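Local coordinates for protein similar to N-acetyltransferase (PDB 4MBU) that probably transfers an acetyl group from acetyl-coenzyme A to an amino group of its acceptor substrate, as a member of the GNAT family of N-acetyltransferases, at residues Ala15-Tyr20 against Val64-Ala68; His52-Phe56 against Ala68-Ser72. All coordinates share one frame. Numbering follows the deposited sequence.

Contact 1: Ala15-Tyr20 against Val64-Ala68; sequences AILAIY and VLGFA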
ATOM      1  N   ALA A  15     -21.693  23.825 -12.805  1.00 18.20           N
ATOM      2  CA  ALA A  15     -20.949  22.718 -13.415  1.00 15.88           C
ATOM      3  C   ALA A  15     -20.233  21.961 -12.310  1.00 13.83           C
ATOM      4  O   ALA A  15     -20.350  20.731 -12.191  1.00 18.24           O
ATOM      5  CB  ALA A  15     -19.953  23.247 -14.432  1.00 17.23           C
ATOM      6  N   ILE A  16     -19.554  22.717 -11.447  1.00 16.85           N
ATOM      7  CA  ILE A  16     -18.799  22.113 -10.354  1.00 19.99           C
ATOM      8  C   ILE A  16     -19.758  21.265  -9.531  1.00 20.09           C
ATOM      9  O   ILE A  16     -19.488  20.082  -9.269  1.00 18.16           O
ATOM     10  CB  ILE A  16     -18.059  23.181  -9.500  1.00 18.13           C
ATOM     11  CG1 ILE A  16     -16.800  23.652 -10.244  1.00 15.37           C
ATOM     12  CG2 ILE A  16     -17.685  22.632  -8.122  1.00 15.45           C
ATOM     13  CD1 ILE A  16     -16.150  24.911  -9.676  1.00 10.57           C
ATOM     14  N   LEU A  17     -20.919  21.835  -9.208  1.00 22.97           N
ATOM     15  CA  LEU A  17     -21.878  21.125  -8.363  1.00 22.89           C
ATOM     16  C   LEU A  17     -22.201  19.770  -8.982  1.00 23.99           C
ATOM     17  O   LEU A  17     -22.113  18.735  -8.306  1.00 25.98           O
ATOM     18  CB  LEU A  17     -23.151  21.951  -8.152  1.00 23.46           C
ATOM     19  CG  LEU A  17     -24.216  21.346  -7.227  1.00 22.94           C
ATOM     20  CD1 LEU A  17     -23.688  21.173  -5.833  1.00 18.66           C
ATOM     21  CD2 LEU A  17     -25.468  22.202  -7.201  1.00 24.44           C
ATOM     22  N   ALA A  18     -22.487  19.768 -10.283  1.00 25.23           N
ATOM     23  CA  ALA A  18     -22.930  18.541 -10.933  1.00 26.33           C
ATOM     24  C   ALA A  18     -21.857  17.489 -10.741  1.00 22.22           C
ATOM     25  O   ALA A  18     -22.136  16.375 -10.262  1.00 25.64           O
ATOM     26  CB  ALA A  18     -23.203  18.774 -12.411  1.00 24.58           C
ATOM     27  N   ILE A  19     -20.618  17.879 -11.044  1.00 17.78           N
ATOM     28  CA  ILE A  19     -19.505  16.942 -10.986  1.00 17.57           C
ATOM     29  C   ILE A  19     -19.461  16.346  -9.576  1.00 19.08           C
ATOM     30  O   ILE A  19     -19.487  15.119  -9.407  1.00 18.38           O
ATOM     31  CB  ILE A  19     -18.163  17.634 -11.348  1.00 14.85           C
ATOM     32  CG1 ILE A  19     -18.196  18.159 -12.786  1.00 12.67           C
ATOM     33  CG2 ILE A  19     -16.999  16.679 -11.179  1.00 14.06           C
ATOM     34  CD1 ILE A  19     -16.906  18.905 -13.188  1.00 13.16           C
ATOM     35  N   TYR A  20     -19.502  17.227  -8.573  1.00 20.33           N
ATOM     36  CA  TYR A  20     -19.375  16.810  -7.182  1.00 18.38           C
ATOM     37  C   TYR A  20     -20.503  15.856  -6.860  1.00 16.32           C
ATOM     38  O   TYR A  20     -20.269  14.774  -6.321  1.00 17.92           O
ATOM     39  CB  TYR A  20     -19.423  18.023  -6.256  1.00 12.53           C
ATOM     40  CG  TYR A  20     -19.047  17.763  -4.806  1.00 13.88           C
ATOM     41  CD1 TYR A  20     -17.732  17.491  -4.442  1.00 13.99           C
ATOM     42  CD2 TYR A  20     -20.000  17.850  -3.796  1.00 14.63           C
ATOM     43  CE1 TYR A  20     -17.386  17.292  -3.103  1.00 15.23           C
ATOM     44  CE2 TYR A  20     -19.671  17.659  -2.471  1.00 16.13           C
ATOM     45  CZ  TYR A  20     -18.363  17.376  -2.129  1.00 18.64           C
ATOM     46  OH  TYR A  20     -18.046  17.189  -0.807  1.00 20.19           O
ATOM     47  N   VAL A  64     -16.718  23.186 -18.282  1.00 18.27           N
ATOM     48  CA  VAL A  64     -15.929  22.790 -17.120  1.00 17.70           C
ATOM     49  C   VAL A  64     -15.964  21.262 -16.951  1.00 17.77           C
ATOM     50  O   VAL A  64     -16.996  20.688 -16.585  1.00 20.39           O
ATOM     51  CB  VAL A  64     -16.444  23.476 -15.835  1.00 20.36           C
ATOM     52  CG1 VAL A  64     -15.786  22.875 -14.583  1.00 18.47           C
ATOM     53  CG2 VAL A  64     -16.212  24.986 -15.898  1.00 22.75           C
ATOM     54  N   LEU A  65     -14.831  20.613 -17.210  1.00 13.21           N
ATOM     55  CA  LEU A  65     -14.760  19.153 -17.158  1.00 14.34           C
ATOM     56  C   LEU A  65     -14.067  18.669 -15.898  1.00 18.37           C
ATOM     57  O   LEU A  65     -14.034  17.463 -15.623  1.00 12.15           O
ATOM     58  CB  LEU A  65     -14.037  18.594 -18.389  1.00 14.78           C
ATOM     59  CG  LEU A  65     -14.639  18.993 -19.744  1.00 20.41           C
ATOM     60  CD1 LEU A  65     -13.897  18.319 -20.895  1.00 24.02           C
ATOM     61  CD2 LEU A  65     -16.131  18.676 -19.811  1.00 17.61           C
ATOM     62  N   GLY A  66     -13.477  19.587 -15.138  1.00 16.16           N
ATOM     63  CA  GLY A  66     -12.913  19.144 -13.870  1.00 17.41           C
ATOM     64  C   GLY A  66     -12.615  20.290 -12.937  1.00 16.30           C
ATOM     65  O   GLY A  66     -12.519  21.433 -13.389  1.00 15.17           O
ATOM     66  N   PHE A  67     -12.476  20.002 -11.645  1.00 12.93           N
ATOM     67  CA  PHE A  67     -12.058  21.036 -10.694  1.00 11.32           C
ATOM     68  C   PHE A  67     -11.196  20.461  -9.583  1.00 14.00           C
ATOM     69  O   PHE A  67     -11.143  19.247  -9.406  1.00 12.32           O
ATOM     70  CB  PHE A  67     -13.251  21.832 -10.148  1.00 13.55           C
ATOM     71  CG  PHE A  67     -14.001  21.150  -9.044  1.00 13.63           C
ATOM     72  CD1 PHE A  67     -14.999  20.224  -9.331  1.00 13.45           C
ATOM     73  CD2 PHE A  67     -13.741  21.470  -7.711  1.00 13.79           C
ATOM     74  CE1 PHE A  67     -15.711  19.600  -8.295  1.00 15.78           C
ATOM     75  CE2 PHE A  67     -14.449  20.858  -6.677  1.00 16.37           C
ATOM     76  CZ  PHE A  67     -15.431  19.919  -6.968  1.00 13.12           C
ATOM     77  N   ALA A  68     -10.496  21.338  -8.865  1.00 13.01           N
ATOM     78  CA  ALA A  68      -9.522  20.918  -7.857  1.00 11.35           C
ATOM     79  C   ALA A  68      -9.245  22.026  -6.865  1.00 16.70           C
ATOM     80  O   ALA A  68      -9.246  23.207  -7.213  1.00 13.95           O
ATOM     81  CB  ALA A  68      -8.228  20.487  -8.512  1.00 11.12           C
TER
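A helix laid across a beta strand must fit its bumps to the strand's hollows, and here a single ring does most of the filling. The axes of the two short segments cross at -78°, 8.7 Å apart at their closest. Phe67, pointing at the helix, sets its ring against three side chains: Ile16 CG2 sits over one face, 3.6 Å from the ring centroid in a CH-pi contact, while Ile19 CG2 and Tyr20 CD1 lie at the ring edge, 4.3 Å from Phe67 CE1 and 4.2 Å from Phe67 CZ respectively. The reverse fit occurs where Leu65 and Gly66 form a classic beta bulge opposite Phe58 of the neighbouring strand: the tip of Ile19 rests on this backbone, its CD1 3.8 Å from Val64 O and 4.0 Å from Gly66 N. At the Val64 end, Ala15, with only a methyl side chain, brings its CB 3.8 Å from Val64 CB, where the two CA atoms are 6.2 Å apart. Tyr20 packs edge-to-face on Tyr88 and touches Trp76 of the second subunit. Being nearly all apolar, the contact seats this part of the helix on the strand by close fit and burial rather than by polar bonds.

Contact 2: His52-Phe56 against Ala68-Ser72; sequences HEPIF and ATFGS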
ATOM      1  N   HIS A  52      -8.442  32.632   1.014  1.00 23.56           N
ATOM      2  CA  HIS A  52      -7.412  32.608  -0.028  1.00 24.34           C
ATOM      3  C   HIS A  52      -6.938  31.189  -0.380  1.00 20.00           C
ATOM      4  O   HIS A  52      -5.747  30.944  -0.585  1.00 25.60           O
ATOM      5  CB  HIS A  52      -6.234  33.526   0.337  1.00 34.15           C
ATOM      6  CG  HIS A  52      -6.598  34.973   0.398  1.00 47.77           C
ATOM      7  ND1 HIS A  52      -6.952  35.609   1.576  1.00 52.23           N
ATOM      8  CD2 HIS A  52      -6.688  35.919  -0.568  1.00 51.71           C
ATOM      9  CE1 HIS A  52      -7.228  36.871   1.330  1.00 54.41           C
ATOM     10  NE2 HIS A  52      -7.077  37.088   0.031  1.00 54.48           N
ATOM     11  N   GLU A  53      -7.879  30.255  -0.446  1.00 17.48           N
ATOM     12  CA  GLU A  53      -7.573  28.910  -0.901  1.00 15.43           C
ATOM     13  C   GLU A  53      -7.945  28.827  -2.375  1.00 19.56           C
ATOM     14  O   GLU A  53      -8.999  29.307  -2.783  1.00 23.79           O
ATOM     15  CB  GLU A  53      -8.344  27.876  -0.066  1.00 14.37           C
ATOM     16  CG  GLU A  53      -7.976  27.914   1.420  1.00 18.06           C
ATOM     17  CD  GLU A  53      -8.817  26.989   2.291  1.00 23.45           C
ATOM     18  OE1 GLU A  53      -9.771  26.357   1.786  1.00 25.47           O
ATOM     19  OE2 GLU A  53      -8.514  26.890   3.501  1.00 32.15           O
ATOM     20  N   PRO A  54      -7.085  28.202  -3.183  1.00 20.70           N
ATOM     21  CA  PRO A  54      -7.332  28.184  -4.626  1.00 22.09           C
ATOM     22  C   PRO A  54      -8.410  27.175  -5.044  1.00 18.85           C
ATOM     23  O   PRO A  54      -8.617  26.151  -4.379  1.00 18.76           O
ATOM     24  CB  PRO A  54      -5.974  27.758  -5.199  1.00 24.55           C
ATOM     25  CG  PRO A  54      -5.378  26.885  -4.117  1.00 23.73           C
ATOM     26  CD  PRO A  54      -5.892  27.420  -2.800  1.00 22.97           C
ATOM     27  N   ILE A  55      -9.099  27.486  -6.136  1.00 13.07           N
ATOM     28  CA  ILE A  55      -9.978  26.542  -6.804  1.00 15.18           C
ATOM     29  C   ILE A  55      -9.637  26.652  -8.281  1.00 15.39           C
ATOM     30  O   ILE A  55      -9.715  27.737  -8.858  1.00 12.75           O
ATOM     31  CB  ILE A  55     -11.464  26.899  -6.620  1.00 14.29           C
ATOM     32  CG1 ILE A  55     -11.784  27.147  -5.146  1.00 16.93           C
ATOM     33  CG2 ILE A  55     -12.350  25.777  -7.175  1.00 14.62           C
ATOM     34  CD1 ILE A  55     -13.144  27.784  -4.907  1.00 18.60           C
ATOM     35  N   PHE A  56      -9.241  25.543  -8.891  1.00  9.30           N
ATOM     36  CA  PHE A  56      -8.928  25.550 -10.309  1.00 12.34           C
ATOM     37  C   PHE A  56      -9.945  24.694 -11.036  1.00 12.60           C
ATOM     38  O   PHE A  56     -10.441  23.716 -10.489  1.00  8.83           O
ATOM     39  CB  PHE A  56      -7.515  25.011 -10.552  1.00 12.92           C
ATOM     40  CG  PHE A  56      -6.445  25.810  -9.867  1.00 17.57           C
ATOM     41  CD1 PHE A  56      -6.127  27.091 -10.313  1.00 12.25           C
ATOM     42  CD2 PHE A  56      -5.758  25.285  -8.781  1.00 14.20           C
ATOM     43  CE1 PHE A  56      -5.140  27.830  -9.687  1.00 15.50           C
ATOM     44  CE2 PHE A  56      -4.774  26.021  -8.144  1.00 18.75           C
ATOM     45  CZ  PHE A  56      -4.461  27.295  -8.600  1.00 17.66           C
ATOM     46  N   ALA A  68     -10.496  21.338  -8.865  1.00 13.01           N
ATOM     47  CA  ALA A  68      -9.522  20.918  -7.857  1.00 11.35           C
ATOM     48  C   ALA A  68      -9.245  22.026  -6.865  1.00 16.70           C
ATOM     49  O   ALA A  68      -9.246  23.207  -7.213  1.00 13.95           O
ATOM     50  CB  ALA A  68      -8.228  20.487  -8.512  1.00 11.12           C
ATOM     51  N   THR A  69      -8.990  21.643  -5.621  1.00 14.09           N
ATOM     52  CA  THR A  69      -8.726  22.641  -4.607  1.00 14.53           C
ATOM     53  C   THR A  69      -7.831  22.087  -3.502  1.00 15.83           C
ATOM     54  O   THR A  69      -7.619  20.875  -3.413  1.00 14.14           O
ATOM     55  CB  THR A  69     -10.057  23.187  -4.012  1.00 17.63           C
ATOM     56  OG1 THR A  69      -9.777  24.267  -3.113  1.00 18.61           O
ATOM     57  CG2 THR A  69     -10.808  22.093  -3.258  1.00 16.21           C
ATOM     58  N   PHE A  70      -7.272  22.973  -2.681  1.00  7.02           N
ATOM     59  CA  PHE A  70      -6.676  22.502  -1.431  1.00 12.87           C
ATOM     60  C   PHE A  70      -7.075  23.360  -0.238  1.00 16.22           C
ATOM     61  O   PHE A  70      -7.595  24.467  -0.406  1.00 14.78           O
ATOM     62  CB  PHE A  70      -5.157  22.253  -1.532  1.00 11.59           C
ATOM     63  CG  PHE A  70      -4.304  23.500  -1.725  1.00 12.56           C
ATOM     64  CD1 PHE A  70      -3.483  23.620  -2.836  1.00 11.70           C
ATOM     65  CD2 PHE A  70      -4.274  24.515  -0.769  1.00  9.46           C
ATOM     66  CE1 PHE A  70      -2.668  24.736  -3.002  1.00 12.46           C
ATOM     67  CE2 PHE A  70      -3.474  25.644  -0.945  1.00  9.59           C
ATOM     68  CZ  PHE A  70      -2.669  25.750  -2.056  1.00 10.03           C
ATOM     69  N   GLY A  71      -6.854  22.834   0.963  1.00 17.59           N
ATOM     70  CA  GLY A  71      -7.195  23.552   2.177  1.00 12.64           C
ATOM     71  C   GLY A  71      -6.586  22.864   3.380  1.00 16.86           C
ATOM     72  O   GLY A  71      -5.608  22.130   3.246  1.00 14.50           O
ATOM     73  N   SER A  72      -7.177  23.080   4.549  1.00  7.55           N
ATOM     74  CA  SER A  72      -6.610  22.579   5.800  1.00 14.08           C
ATOM     75  C   SER A  72      -6.659  21.054   5.861  1.00 13.65           C
ATOM     76  O   SER A  72      -7.614  20.449   5.386  1.00 14.84           O
ATOM     77  CB  SER A  72      -7.367  23.182   6.989  1.00 17.54           C
ATOM     78  OG  SER A  72      -7.170  22.430   8.168  1.00 21.07           O
TER
HETATM   79  O   HOH W   1      -9.222  24.942   4.829  1.00 26.19           O
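Two backbone hydrogen bonds pair Phe56 with Ala68: Phe56 N donates to Ala68 O and Ala68 N to Phe56 O, both at 2.9 Å. A third bond comes from a side chain, Thr69 OG1 donating to Pro54 O over a short 2.5 Å; Pro54 itself has no N-H to give, and its carbonyl takes this hydroxyl. Farther along, a water spans the widening gap, giving a hydrogen bond to Glu53 OE2 at 2.5 Å and accepting one from Ser72 N at 2.8 Å, while Glu53 OE1 forms a salt bridge with Lys48 in helix 38-50. Outside this polar core, Pro54 lies over one face of the Phe70 ring, with Pro54 CG 3.7 Å from its centroid in a CH-pi contact. Phe56 and Ala68 direct their side chains to the face covered by helix 98-112, Ile55 and Thr69 to the one under helix 38-50. Such antiparallel pairing, fraying towards the open end, is that of a beta hairpin, here joining neighbouring strands of the central GNAT sheet.

Overall arrangement
Following the chain from its N terminus, helix 13-26 comes first and waits for its partner until strand 63-72, so contact 1 closes a long loop that takes in helix 38-50 and strand 55-60. Contact 2 closes a much shorter one, the hairpin of strands 55-60 and 63-72. The two cross slightly rather than nest: contact 2 opens inside the span of contact 1 but ends beyond it, and Ala68 ends one segment and begins the other, taking part only in contact 2. Strand 63-72 is thus the common thread, its earlier part carrying the helix and its later part facing residues 52-56, with the backbone pair at Phe56. The contacts touch within the hairpin, Phe67 CB lying 3.4 Å from Phe56 O, and the Phe67 side chain reaches on to the helix.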